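Local coordinates for probable aspartate aminotransferase 2 (Methanococcus jannaschii, PDB 2Z61), which catalyses transamination between a furancarboxaldehyde phosphate and alanine, using pyridoxal 5'-phosphate, to make the precursor of the furan moiety of methanofuran, at residues P46-G51 and T227-G232; D64-L69 and E239-I244; E73-L78 and D90-T95; F104-I109 and Y185-E190; F178-I183 and I205-N210. All coordinates share one frame; numbering follows the deposited sequence.

Contact 1 (P46-G51 and T227-G232); sequences PIVDEG and TGWRIG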
# COMPACT_ATOMS: atom_id res chain seq x y z
N PRO A 46 25.18 2.15 -3.69
CA PRO A 46 25.06 3.06 -2.55
C PRO A 46 23.69 3.01 -1.87
O PRO A 46 23.58 3.27 -0.67
CB PRO A 46 25.40 4.43 -3.13
CG PRO A 46 25.28 4.24 -4.61
CD PRO A 46 25.73 2.85 -4.86
N ILE A 47 22.65 2.67 -2.64
CA ILE A 47 21.30 2.58 -2.09
C ILE A 47 21.19 1.30 -1.27
O ILE A 47 20.68 1.31 -0.15
CB ILE A 47 20.21 2.58 -3.20
CG1 ILE A 47 20.20 3.94 -3.92
CG2 ILE A 47 18.84 2.30 -2.59
CD1 ILE A 47 19.29 4.00 -5.13
N VAL A 48 21.69 0.20 -1.82
CA VAL A 48 21.66 -1.09 -1.12
C VAL A 48 22.39 -1.00 0.22
O VAL A 48 21.87 -1.44 1.25
CB VAL A 48 22.31 -2.21 -1.98
CG1 VAL A 48 22.58 -3.46 -1.12
CG2 VAL A 48 21.40 -2.58 -3.14
N ASP A 49 23.60 -0.41 0.21
CA ASP A 49 24.38 -0.29 1.45
C ASP A 49 23.68 0.56 2.51
O ASP A 49 23.74 0.25 3.70
CB ASP A 49 25.78 0.28 1.16
CG ASP A 49 26.61 -0.62 0.23
OD1 ASP A 49 26.31 -1.82 0.15
OD2 ASP A 49 27.56 -0.13 -0.40
N GLU A 50 23.01 1.62 2.08
CA GLU A 50 22.31 2.48 3.02
C GLU A 50 21.14 1.71 3.65
O GLU A 50 20.78 1.94 4.80
CB GLU A 50 21.79 3.72 2.28
CG GLU A 50 21.36 4.86 3.17
CD GLU A 50 22.40 5.17 4.24
OE1 GLU A 50 23.61 5.05 3.93
OE2 GLU A 50 22.01 5.54 5.37
N GLY A 51 20.56 0.79 2.88
CA GLY A 51 19.47 -0.02 3.39
C GLY A 51 20.02 -0.98 4.44
O GLY A 51 19.40 -1.21 5.47
N THR A 227 11.89 -1.36 -7.70
CA THR A 227 10.52 -1.88 -7.78
C THR A 227 10.04 -2.56 -6.50
O THR A 227 8.98 -2.23 -5.98
CB THR A 227 10.36 -2.88 -8.95
OG1 THR A 227 11.27 -3.97 -8.78
CG2 THR A 227 10.64 -2.19 -10.28
N GLY A 228 10.82 -3.51 -5.99
CA GLY A 228 10.42 -4.22 -4.78
C GLY A 228 10.48 -3.43 -3.48
O GLY A 228 9.84 -3.82 -2.51
N TRP A 229 11.23 -2.33 -3.45
CA TRP A 229 11.33 -1.51 -2.25
C TRP A 229 10.04 -0.74 -1.95
O TRP A 229 9.88 -0.16 -0.87
CB TRP A 229 12.50 -0.52 -2.37
CG TRP A 229 13.87 -1.16 -2.54
CD1 TRP A 229 14.29 -1.91 -3.60
CD2 TRP A 229 15.02 -0.99 -1.69
NE1 TRP A 229 15.63 -2.20 -3.48
CE2 TRP A 229 16.10 -1.65 -2.31
CE3 TRP A 229 15.23 -0.33 -0.46
CZ2 TRP A 229 17.39 -1.68 -1.75
CZ3 TRP A 229 16.52 -0.36 0.09
CH2 TRP A 229 17.58 -1.03 -0.56
N ARG A 230 9.12 -0.73 -2.92
CA ARG A 230 7.82 -0.07 -2.78
C ARG A 230 7.89 1.34 -2.21
O ARG A 230 7.54 1.58 -1.05
CB ARG A 230 6.89 -0.91 -1.89
CG ARG A 230 6.80 -2.39 -2.24
CD ARG A 230 5.92 -2.62 -3.44
NE ARG A 230 6.58 -2.12 -4.62
CZ ARG A 230 5.99 -1.44 -5.59
NH1 ARG A 230 4.69 -1.17 -5.53
NH2 ARG A 230 6.72 -1.00 -6.59
N ILE A 231 8.31 2.29 -3.03
CA ILE A 231 8.40 3.66 -2.58
C ILE A 231 8.33 4.65 -3.74
O ILE A 231 9.14 4.61 -4.67
CB ILE A 231 9.68 3.88 -1.74
CG1 ILE A 231 9.86 5.38 -1.47
CG2 ILE A 231 10.90 3.25 -2.43
CD1 ILE A 231 11.00 5.68 -0.50
N GLY A 232 7.32 5.51 -3.70
CA GLY A 232 7.12 6.53 -4.71
C GLY A 232 6.73 7.82 -4.00
O GLY A 232 6.89 7.92 -2.78

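Contact 2 (D64-L69 and E239-I244); sequences DSRGIL and EIIEAI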
# COMPACT_ATOMS: atom_id res chain seq x y z
N ASP A 64 6.84 9.37 10.01
CA ASP A 64 5.78 10.36 9.82
C ASP A 64 5.06 9.90 8.56
O ASP A 64 5.70 9.43 7.62
CB ASP A 64 6.43 11.74 9.62
CG ASP A 64 5.45 12.79 9.12
OD1 ASP A 64 5.85 13.97 9.07
OD2 ASP A 64 4.30 12.46 8.78
N SER A 65 3.73 10.04 8.51
CA SER A 65 2.99 9.60 7.34
C SER A 65 3.29 10.34 6.04
O SER A 65 3.01 9.84 4.96
CB SER A 65 1.49 9.65 7.62
OG SER A 65 1.13 8.66 8.58
N ARG A 66 3.87 11.54 6.14
CA ARG A 66 4.21 12.31 4.95
C ARG A 66 5.51 11.76 4.39
O ARG A 66 5.83 11.96 3.22
CB ARG A 66 4.43 13.79 5.30
CG ARG A 66 3.31 14.43 6.11
CD ARG A 66 3.74 15.80 6.64
NE ARG A 66 3.30 16.89 5.77
CZ ARG A 66 2.07 17.41 5.78
NH1 ARG A 66 1.16 16.94 6.62
NH2 ARG A 66 1.76 18.38 4.95
N GLY A 67 6.27 11.08 5.24
CA GLY A 67 7.55 10.53 4.83
C GLY A 67 8.63 11.37 5.50
O GLY A 67 8.44 12.57 5.71
N ILE A 68 9.75 10.76 5.85
CA ILE A 68 10.80 11.51 6.52
C ILE A 68 11.13 12.81 5.81
O ILE A 68 11.22 12.88 4.58
CB ILE A 68 12.08 10.67 6.72
CG1 ILE A 68 12.69 10.25 5.39
CG2 ILE A 68 11.74 9.43 7.53
CD1 ILE A 68 13.93 9.37 5.56
N LEU A 69 11.29 13.86 6.61
CA LEU A 69 11.57 15.20 6.12
C LEU A 69 12.83 15.27 5.26
O LEU A 69 12.84 15.95 4.23
CB LEU A 69 11.68 16.16 7.32
CG LEU A 69 11.67 17.68 7.09
CD1 LEU A 69 12.95 18.08 6.40
CD2 LEU A 69 10.45 18.09 6.26
N GLU A 239 -4.05 21.79 -0.40
CA GLU A 239 -5.35 21.14 -0.24
C GLU A 239 -5.37 19.69 -0.69
O GLU A 239 -5.94 18.83 -0.02
CB GLU A 239 -6.44 21.91 -0.99
CG GLU A 239 -6.73 23.28 -0.40
CD GLU A 239 -7.85 24.01 -1.12
OE1 GLU A 239 -8.95 23.43 -1.24
OE2 GLU A 239 -7.63 25.16 -1.55
N ILE A 240 -4.73 19.41 -1.82
CA ILE A 240 -4.69 18.05 -2.33
C ILE A 240 -3.76 17.17 -1.50
O ILE A 240 -4.09 16.02 -1.20
CB ILE A 240 -4.28 18.05 -3.82
CG1 ILE A 240 -5.46 18.56 -4.66
CG2 ILE A 240 -3.88 16.65 -4.25
CD1 ILE A 240 -5.24 18.48 -6.14
N ILE A 241 -2.60 17.70 -1.12
CA ILE A 241 -1.65 16.94 -0.33
C ILE A 241 -2.24 16.59 1.03
O ILE A 241 -2.05 15.49 1.54
CB ILE A 241 -0.33 17.71 -0.13
CG1 ILE A 241 0.48 17.70 -1.42
CG2 ILE A 241 0.49 17.08 0.99
CD1 ILE A 241 0.86 16.31 -1.92
N GLU A 242 -2.97 17.54 1.62
CA GLU A 242 -3.59 17.33 2.92
C GLU A 242 -4.62 16.20 2.84
O GLU A 242 -4.79 15.42 3.78
CB GLU A 242 -4.27 18.61 3.38
CG GLU A 242 -4.16 18.88 4.88
CD GLU A 242 -2.72 19.05 5.34
OE1 GLU A 242 -2.02 19.94 4.79
OE2 GLU A 242 -2.28 18.30 6.24
N ALA A 243 -5.31 16.12 1.70
CA ALA A 243 -6.32 15.10 1.50
C ALA A 243 -5.68 13.73 1.32
O ALA A 243 -6.16 12.74 1.87
CB ALA A 243 -7.17 15.45 0.27
N ILE A 244 -4.60 13.67 0.55
CA ILE A 244 -3.90 12.42 0.31
C ILE A 244 -3.29 11.91 1.61
O ILE A 244 -3.18 10.71 1.82
CB ILE A 244 -2.81 12.61 -0.79
CG1 ILE A 244 -3.50 12.80 -2.14
CG2 ILE A 244 -1.88 11.39 -0.84
CD1 ILE A 244 -2.57 12.89 -3.32

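Contact 3 (E73-L78 and D90-T95); sequences EKISEL and DNIIIT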
# COMPACT_ATOMS: atom_id res chain seq x y z
N GLU A 73 13.02 16.77 1.43
CA GLU A 73 13.88 17.91 1.13
C GLU A 73 14.74 17.61 -0.09
O GLU A 73 14.86 18.45 -0.98
CB GLU A 73 14.76 18.26 2.33
CG GLU A 73 13.97 18.78 3.52
CD GLU A 73 14.87 19.18 4.67
OE1 GLU A 73 15.80 18.41 5.00
OE2 GLU A 73 14.63 20.25 5.27
N LYS A 74 15.32 16.42 -0.14
CA LYS A 74 16.15 16.04 -1.28
C LYS A 74 15.35 16.05 -2.59
O LYS A 74 15.84 16.53 -3.61
CB LYS A 74 16.75 14.65 -1.05
CG LYS A 74 17.85 14.61 -0.00
CD LYS A 74 19.09 15.36 -0.46
CE LYS A 74 20.08 15.54 0.68
NZ LYS A 74 20.38 14.27 1.40
N ILE A 75 14.13 15.54 -2.56
CA ILE A 75 13.31 15.51 -3.77
C ILE A 75 12.99 16.95 -4.18
O ILE A 75 13.00 17.29 -5.37
CB ILE A 75 11.99 14.74 -3.54
CG1 ILE A 75 12.30 13.25 -3.38
CG2 ILE A 75 11.03 14.98 -4.71
CD1 ILE A 75 11.11 12.40 -2.93
N SER A 76 12.70 17.77 -3.18
CA SER A 76 12.40 19.18 -3.38
C SER A 76 13.60 19.84 -4.07
O SER A 76 13.44 20.53 -5.08
CB SER A 76 12.14 19.83 -2.02
OG SER A 76 12.06 21.24 -2.14
N GLU A 77 14.80 19.61 -3.55
CA GLU A 77 16.00 20.19 -4.13
C GLU A 77 16.21 19.67 -5.55
O GLU A 77 16.70 20.39 -6.42
CB GLU A 77 17.24 19.86 -3.28
CG GLU A 77 17.13 20.32 -1.84
CD GLU A 77 18.38 20.01 -1.02
OE1 GLU A 77 18.89 18.87 -1.11
OE2 GLU A 77 18.84 20.90 -0.27
N LEU A 78 15.83 18.41 -5.78
CA LEU A 78 15.97 17.80 -7.10
C LEU A 78 15.18 18.57 -8.16
O LEU A 78 15.69 18.84 -9.26
CB LEU A 78 15.48 16.34 -7.05
CG LEU A 78 15.44 15.45 -8.30
CD1 LEU A 78 14.35 15.90 -9.24
CD2 LEU A 78 16.79 15.46 -8.99
N ASP A 90 6.53 20.24 2.29
CA ASP A 90 5.17 19.92 2.72
C ASP A 90 4.26 19.58 1.54
O ASP A 90 3.17 19.04 1.73
CB ASP A 90 4.56 21.10 3.50
CG ASP A 90 5.04 21.16 4.94
OD1 ASP A 90 5.06 20.11 5.62
OD2 ASP A 90 5.37 22.27 5.41
N ASN A 91 4.71 19.88 0.32
CA ASN A 91 3.93 19.60 -0.88
C ASN A 91 4.23 18.22 -1.43
O ASN A 91 3.82 17.87 -2.53
CB ASN A 91 4.23 20.62 -1.97
CG ASN A 91 3.80 22.02 -1.61
OD1 ASN A 91 4.54 22.99 -1.82
ND2 ASN A 91 2.60 22.14 -1.04
N ILE A 92 4.96 17.42 -0.65
CA ILE A 92 5.36 16.09 -1.07
C ILE A 92 4.99 15.02 -0.05
O ILE A 92 5.10 15.23 1.15
CB ILE A 92 6.90 16.05 -1.27
CG1 ILE A 92 7.35 17.23 -2.13
CG2 ILE A 92 7.32 14.72 -1.89
CD1 ILE A 92 8.77 17.11 -2.66
N ILE A 93 4.52 13.87 -0.53
CA ILE A 93 4.21 12.76 0.36
C ILE A 93 4.87 11.50 -0.18
O ILE A 93 4.79 11.20 -1.38
CB ILE A 93 2.70 12.50 0.49
CG1 ILE A 93 2.03 13.67 1.20
CG2 ILE A 93 2.47 11.24 1.31
CD1 ILE A 93 0.58 13.39 1.60
N ILE A 94 5.53 10.76 0.70
CA ILE A 94 6.19 9.52 0.32
C ILE A 94 5.14 8.40 0.43
O ILE A 94 4.58 8.17 1.50
CB ILE A 94 7.38 9.21 1.26
CG1 ILE A 94 8.33 10.41 1.33
CG2 ILE A 94 8.12 7.98 0.77
CD1 ILE A 94 8.78 10.95 -0.03
N THR A 95 4.89 7.72 -0.68
CA THR A 95 3.89 6.65 -0.71
C THR A 95 4.53 5.27 -0.82
O THR A 95 5.73 5.15 -1.04
CB THR A 95 2.92 6.82 -1.91
OG1 THR A 95 3.68 6.89 -3.13
CG2 THR A 95 2.10 8.08 -1.77

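Contact 4 (F104-I109 and Y185-E190); sequences FALSSI and YIISDE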
# COMPACT_ATOMS: atom_id res chain seq x y z
N PHE A 104 -4.46 7.17 -4.66
CA PHE A 104 -4.80 8.21 -3.69
C PHE A 104 -5.12 9.53 -4.39
O PHE A 104 -6.00 10.27 -3.95
CB PHE A 104 -3.64 8.41 -2.72
CG PHE A 104 -3.44 7.28 -1.74
CD1 PHE A 104 -2.31 7.24 -0.93
CD2 PHE A 104 -4.38 6.27 -1.62
CE1 PHE A 104 -2.12 6.21 0.00
CE2 PHE A 104 -4.21 5.24 -0.69
CZ PHE A 104 -3.07 5.21 0.12
N ALA A 105 -4.40 9.83 -5.47
CA ALA A 105 -4.61 11.06 -6.23
C ALA A 105 -6.03 11.09 -6.80
O ALA A 105 -6.76 12.06 -6.59
CB ALA A 105 -3.59 11.18 -7.36
N LEU A 106 -6.40 10.03 -7.51
CA LEU A 106 -7.74 9.92 -8.10
C LEU A 106 -8.82 10.00 -7.01
O LEU A 106 -9.83 10.68 -7.19
CB LEU A 106 -7.87 8.61 -8.89
CG LEU A 106 -7.18 8.53 -10.26
CD1 LEU A 106 -7.16 7.09 -10.76
CD2 LEU A 106 -7.90 9.43 -11.26
N SER A 107 -8.60 9.31 -5.89
CA SER A 107 -9.58 9.31 -4.80
C SER A 107 -9.92 10.68 -4.25
O SER A 107 -11.07 10.96 -3.92
CB SER A 107 -9.08 8.45 -3.62
OG SER A 107 -8.91 7.09 -3.99
N SER A 108 -8.91 11.54 -4.14
CA SER A 108 -9.10 12.87 -3.58
C SER A 108 -9.87 13.88 -4.43
O SER A 108 -10.29 14.91 -3.91
CB SER A 108 -7.74 13.46 -3.20
OG SER A 108 -6.94 13.67 -4.35
N ILE A 109 -10.06 13.60 -5.72
CA ILE A 109 -10.75 14.55 -6.58
C ILE A 109 -11.87 14.00 -7.46
O ILE A 109 -12.55 14.76 -8.14
CB ILE A 109 -9.73 15.28 -7.51
CG1 ILE A 109 -9.26 14.34 -8.62
CG2 ILE A 109 -8.53 15.75 -6.70
CD1 ILE A 109 -8.14 14.92 -9.48
N TYR A 185 -8.37 19.17 -13.81
CA TYR A 185 -7.24 18.54 -13.13
C TYR A 185 -6.33 17.74 -14.05
O TYR A 185 -6.80 16.98 -14.89
CB TYR A 185 -7.72 17.62 -11.99
CG TYR A 185 -8.20 18.36 -10.78
CD1 TYR A 185 -9.56 18.42 -10.47
CD2 TYR A 185 -7.30 19.04 -9.95
CE1 TYR A 185 -10.01 19.14 -9.37
CE2 TYR A 185 -7.75 19.76 -8.85
CZ TYR A 185 -9.10 19.81 -8.57
OH TYR A 185 -9.55 20.53 -7.50
N ILE A 186 -5.03 17.92 -13.89
CA ILE A 186 -4.04 17.19 -14.67
C ILE A 186 -3.30 16.25 -13.72
O ILE A 186 -2.67 16.68 -12.75
CB ILE A 186 -2.98 18.14 -15.33
CG1 ILE A 186 -3.55 18.80 -16.59
CG2 ILE A 186 -1.74 17.33 -15.72
CD1 ILE A 186 -4.60 19.84 -16.35
N ILE A 187 -3.39 14.95 -13.99
CA ILE A 187 -2.69 13.96 -13.18
C ILE A 187 -1.56 13.49 -14.08
O ILE A 187 -1.79 12.81 -15.08
CB ILE A 187 -3.62 12.79 -12.80
CG1 ILE A 187 -4.78 13.32 -11.94
CG2 ILE A 187 -2.85 11.71 -12.04
CD1 ILE A 187 -5.75 12.26 -11.47
N SER A 188 -0.33 13.87 -13.75
CA SER A 188 0.82 13.52 -14.56
C SER A 188 1.59 12.34 -13.97
O SER A 188 2.12 12.41 -12.86
CB SER A 188 1.74 14.74 -14.69
OG SER A 188 2.71 14.57 -15.70
N ASP A 189 1.64 11.24 -14.73
CA ASP A 189 2.34 10.04 -14.29
C ASP A 189 3.72 10.08 -14.94
O ASP A 189 3.86 9.81 -16.13
CB ASP A 189 1.55 8.80 -14.75
CG ASP A 189 2.12 7.52 -14.18
OD1 ASP A 189 1.49 6.46 -14.35
OD2 ASP A 189 3.20 7.57 -13.56
N GLU A 190 4.73 10.43 -14.15
CA GLU A 190 6.09 10.56 -14.66
C GLU A 190 7.08 9.50 -14.16
O GLU A 190 8.30 9.71 -14.19
CB GLU A 190 6.58 11.98 -14.32
CG GLU A 190 5.64 13.06 -14.91
CD GLU A 190 5.97 14.49 -14.48
OE1 GLU A 190 6.96 14.70 -13.76
OE2 GLU A 190 5.22 15.41 -14.88

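Contact 5 (F178-I183 and I205-N210); sequences FAYENI and IEFDEN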
# COMPACT_ATOMS: atom_id res chain seq x y z
N PHE A 178 -3.06 22.49 -23.73
CA PHE A 178 -4.50 22.38 -23.93
C PHE A 178 -5.19 21.98 -22.63
O PHE A 178 -6.20 22.57 -22.25
CB PHE A 178 -4.83 21.35 -25.01
CG PHE A 178 -6.29 21.23 -25.31
CD1 PHE A 178 -6.94 22.19 -26.08
CD2 PHE A 178 -7.05 20.19 -24.77
CE1 PHE A 178 -8.31 22.12 -26.31
CE2 PHE A 178 -8.42 20.12 -24.99
CZ PHE A 178 -9.05 21.08 -25.77
N ALA A 179 -4.64 20.97 -21.96
CA ALA A 179 -5.23 20.48 -20.71
C ALA A 179 -5.32 21.54 -19.61
O ALA A 179 -6.34 21.63 -18.93
CB ALA A 179 -4.46 19.27 -20.20
N TYR A 180 -4.27 22.34 -19.45
CA TYR A 180 -4.29 23.37 -18.42
C TYR A 180 -5.27 24.51 -18.67
O TYR A 180 -5.66 25.21 -17.74
CB TYR A 180 -2.89 23.94 -18.19
CG TYR A 180 -2.03 22.99 -17.40
CD1 TYR A 180 -1.07 22.20 -18.02
CD2 TYR A 180 -2.22 22.84 -16.02
CE1 TYR A 180 -0.32 21.27 -17.29
CE2 TYR A 180 -1.48 21.92 -15.29
CZ TYR A 180 -0.53 21.14 -15.93
OH TYR A 180 0.21 20.23 -15.21
N GLU A 181 -5.67 24.70 -19.93
CA GLU A 181 -6.63 25.75 -20.27
C GLU A 181 -8.05 25.18 -20.23
O GLU A 181 -9.00 25.88 -19.87
CB GLU A 181 -6.37 26.30 -21.68
CG GLU A 181 -5.22 27.31 -21.80
CD GLU A 181 -5.48 28.59 -21.02
OE1 GLU A 181 -4.51 29.35 -20.76
OE2 GLU A 181 -6.65 28.86 -20.66
N ASN A 182 -8.18 23.90 -20.56
CA ASN A 182 -9.49 23.27 -20.65
C ASN A 182 -9.92 22.22 -19.63
O ASN A 182 -11.12 21.97 -19.48
CB ASN A 182 -9.61 22.69 -22.05
CG ASN A 182 -9.47 23.75 -23.11
OD1 ASN A 182 -10.32 24.61 -23.24
ND2 ASN A 182 -8.38 23.70 -23.85
N ILE A 183 -8.97 21.58 -18.94
CA ILE A 183 -9.33 20.53 -18.00
C ILE A 183 -9.07 20.89 -16.55
O ILE A 183 -7.99 21.33 -16.19
CB ILE A 183 -8.58 19.23 -18.37
CG1 ILE A 183 -8.86 18.90 -19.84
CG2 ILE A 183 -9.02 18.09 -17.46
CD1 ILE A 183 -8.08 17.73 -20.38
N ILE A 205 5.39 20.00 -13.99
CA ILE A 205 5.75 21.10 -13.09
C ILE A 205 6.15 22.33 -13.92
O ILE A 205 6.06 23.45 -13.46
CB ILE A 205 6.92 20.69 -12.15
CG1 ILE A 205 7.11 21.73 -11.04
CG2 ILE A 205 8.23 20.60 -12.92
CD1 ILE A 205 6.05 21.68 -9.96
N GLU A 206 6.57 22.10 -15.16
CA GLU A 206 6.98 23.18 -16.05
C GLU A 206 5.82 24.02 -16.59
O GLU A 206 6.02 25.14 -17.05
CB GLU A 206 7.82 22.62 -17.20
CG GLU A 206 9.16 22.06 -16.73
CD GLU A 206 9.93 21.32 -17.82
OE1 GLU A 206 9.38 20.35 -18.38
OE2 GLU A 206 11.08 21.71 -18.11
N PHE A 207 4.60 23.48 -16.53
CA PHE A 207 3.43 24.20 -17.03
C PHE A 207 2.56 24.77 -15.91
O PHE A 207 1.77 25.70 -16.13
CB PHE A 207 2.57 23.28 -17.90
CG PHE A 207 3.33 22.63 -19.02
CD1 PHE A 207 4.05 21.46 -18.81
CD2 PHE A 207 3.36 23.22 -20.28
CE1 PHE A 207 4.79 20.89 -19.84
CE2 PHE A 207 4.11 22.66 -21.31
CZ PHE A 207 4.82 21.49 -21.09
N ASP A 208 2.70 24.22 -14.71
CA ASP A 208 1.92 24.67 -13.57
C ASP A 208 2.82 24.60 -12.34
O ASP A 208 2.67 23.73 -11.48
CB ASP A 208 0.69 23.77 -13.43
CG ASP A 208 -0.13 24.07 -12.19
OD1 ASP A 208 -0.17 25.25 -11.78
OD2 ASP A 208 -0.74 23.14 -11.64
N GLU A 209 3.77 25.52 -12.28
CA GLU A 209 4.75 25.57 -11.20
C GLU A 209 4.18 25.73 -9.80
O GLU A 209 4.88 25.50 -8.81
CB GLU A 209 5.77 26.67 -11.48
CG GLU A 209 6.54 26.45 -12.77
CD GLU A 209 7.51 27.57 -13.07
OE1 GLU A 209 7.08 28.75 -13.10
OE2 GLU A 209 8.71 27.28 -13.28
N ASN A 210 2.91 26.13 -9.70
CA ASN A 210 2.28 26.29 -8.40
C ASN A 210 1.38 25.11 -8.08
O ASN A 210 0.68 25.10 -7.07
CB ASN A 210 1.47 27.59 -8.34
CG ASN A 210 2.34 28.82 -8.34
OD1 ASN A 210 3.23 28.96 -7.50
ND2 ASN A 210 2.09 29.73 -9.27

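Contact 1 (P46-G51 and T227-G232)
Trp229 pushes the far rim of its indole against helix residues Ile47, Val48 and Gly51, Ile47 over one face, Val48 and Gly51 at the edge. Its CG lies anti to the carbonyl carbon (chi1 -60°), a setting that carries the six-membered ring towards the helix. The close part is built round one atom: Trp229 CH2 is 3.9 Å from Ile47 O, and Ile47 CG2 sits 4.1 Å from the same CH2, above one face and displaced towards the rim. The ring edge meets backbone, with Val48 CA 4.1 Å from Trp229 CH2. A beta carbon on Gly51 would come within 3.1 Å of Trp229 CH2, so the indole rim packs closely against the helix backbone, where a side chain would collide.

The fit is looser at Val48, a partly exposed residue whose CG2 is 4.3 Å from Trp229 CZ2; beyond it Asp49 points away from the indole. Leu55 of the second subunit packs on Val48.

At the other end of 227-232, Arg230 grips Thr227 O side-on with two nitrogens, NE at 2.8 Å and NH2 at 2.6 Å, the oxygen lying near the guanidinium plane. Arg230 NH2 also bonds a phosphate oxygen of the cofactor-bearing Lys222. The segment thus links helix 45-56, through Trp229, to the phosphate end of the pyridoxal-phosphate site, through Arg230, as in aminotransferases of this family, where a phosphate-binding arginine follows closely on the cofactor lysine.

Contact 2 (D64-L69 and E239-I244)
Arg66 reaches from a loop towards Glu242 and Ile241 on the helix, and charge is the first kind of contact. Arg66 NH1 and Glu242 OE2 form a long salt bridge of 3.7 Å, with the position of NH1 less certain than the rest. The carboxylate oxygen comes to the edge of the guanidinium, near its plane, although the two flat groups are turned 34° apart. Glu242 starts out away from the loop, and the bend at chi2 (62°) brings its carboxylate back. At this length the attraction is probably weak and partly screened by solvent, since Glu242 is exposed. Arg66 NE has a second long, weak ion-pair partner in Asp90.

Van der Waals contact is slight: Ile241 CG2 lies 4.4 Å from Arg66 NH2, approaching the guanidinium obliquely.

Between the two segments there is no hydrogen bond. Within the loop, Asp64 OD2 accepts from Arg66 N at 2.8 Å, an almost straight bond (174°), making an Asx turn within the type I beta turn that runs from Asp64 to Gly67. This holds the root of the arginine.

The loop leads into helix 69-82. Backbone bonding of Arg66 with Ile94 ties it to strand 92-95, and Ile241 packs on Ile93 of that strand from helix 238-251.

Contact 3 (E73-L78 and D90-T95)
Ile92 and Ile75 bury more surface here than any other residues, and they meet methyl to methyl: Ile92 CD1 is 3.7 Å from Ile75 CG2. The extended chain of Ile92 (chi2 -166°) sends CD1 out from the strand to the helix surface. There Ile92 CD1 also comes 4.0 Å from the backbone nitrogen Ser76 N, so the methyl rests on the helix backbone as well as on a side chain. The distance of Ile92 CD1 from Ser76 CB, 4.4 Å, shows that the serine side chain adds only a margin to the contact.

Ile75 divides its two branches between two strand residues. CG2 serves Ile92, whereas Ile75 CD1 at the end of the other branch lies 4.0 Å from Ile94 CD1. Ile94 starts at an angle to the helix, and the folded chi2 (-52°) is what brings its terminal methyl closer. Both pairs of isoleucines cross at a slant. The segment axes approach to 9.7 Å and run at 121° to one another, so the strand passes across the helix.

Ser76 OG donates to the backbone O of Ile87, and Tyr233 of the adjacent strand touches both Ile75 and Ile94. Between the segments the surface is therefore mainly branched aliphatic carbon, which implies that 73-78 and edge strand 92-95 are joined by shape and probably by exclusion of water; no polar bond is found between them.

Contact 4 (F104-I109 and Y185-E190)
The phenol ring of Tyr185 takes Ile109 at one face: Ile109 CB stands 4.2 Å above the ring plane, displaced towards the rim. From there Ile109 CD1 slants in to the root of the ring, 3.7 Å from Tyr185 CG. Ile109 CG1 sits between the backbone N and the carbonyl carbon (chi1 74°), which aims the branch back at the strand. Ile240 of helix 238-251 and Met1 of the second subunit also pack on the tyrosine.

Further along the strand, Ile187 CD1 is the meeting point. Ile187 CD1 lies 3.6 Å from Leu106 CD2, the two side chains crossing at about a right angle, and 4.1 Å from Ile109 CD1. The helix and strand segments run almost antiparallel (173°), their axes 10.4 Å apart at closest.

Two serine hydroxyls are satisfied within their own segments: Ser108 OG donates to Ala105 O at 2.8 Å, and Ser188 OG donates to Glu190 OE2, also at 2.8 Å, on the anti side of the carboxylate. Ala204 N is a second donor to Glu190 OE2. Asp189 OD1 bonds Tyr126 OH. The chemistry between helix and strand is thus wholly apolar, consistent with packing that largely excludes water between 104-109 and the strand.

Contact 5 (F178-I183 and I205-N210)
On the helix turn that presents Tyr180 to Phe207 and Asp208, the carbonyl oxygen of Phe178 is gripped by three N-H groups. Asn182 supplies two of them, its backbone N and its side-chain ND2, each 2.9 Å from Phe178 O; Glu181 N supplies the third. The ND2 bond is bent (135°) and its donor stands 27° off the carbonyl plane. Asn182 CG lies over one face of the Phe178 ring, offset towards the rim, so the Asn182 side chain folds back over the last turn.

Across the contact, both beta carbons approach the Tyr180 ring obliquely from one side of its plane. Tyr180 CE1 is 3.6 Å from Phe207 CB, and Tyr180 CE2 is 3.4 Å from Asp208 CB. With Asp208 CG anti to the backbone N (chi1 175°), the carboxylate passes the tyrosine and accepts from the backbone N of both Glu212 and Lys213. Replacing Tyr180 with an alanine would probably open a gap beside these two beta carbons and leave the 205-210 loop less firmly seated on the helix.

Phe207 stacks on Tyr176, one turn before Tyr180 in helix 173-182. Tyr180 also touches Ile186 of strand 185-189 and Thr214 of strand 214-219, so Tyr180 bridges its helix to the loop and the sheet.

Contacts 2, 3 and 4 form a connected group: contacts 2 and 3 have centres 10 Å apart and share the probable hydrogen bond Arg66 O to Ile94 N (2.8 Å), while Ile240 and Ile244 of contact 2 pack on contact 4, whose centre is 15 Å from that of contact 2. Contact 1 joins contact 3 through a probable bond of Gly232 O with Thr95 N (2.9 Å), between neighbouring strands, and contact 5 joins contact 4 through Tyr180 and Ile186. Contacts 3, 4 and 5 reach or flank one mixed sheet. Along the chain they lie inside the loops closed by contacts 1 and 2, which cross. Distant segments are thus brought together along the large sheet and its flanking helices.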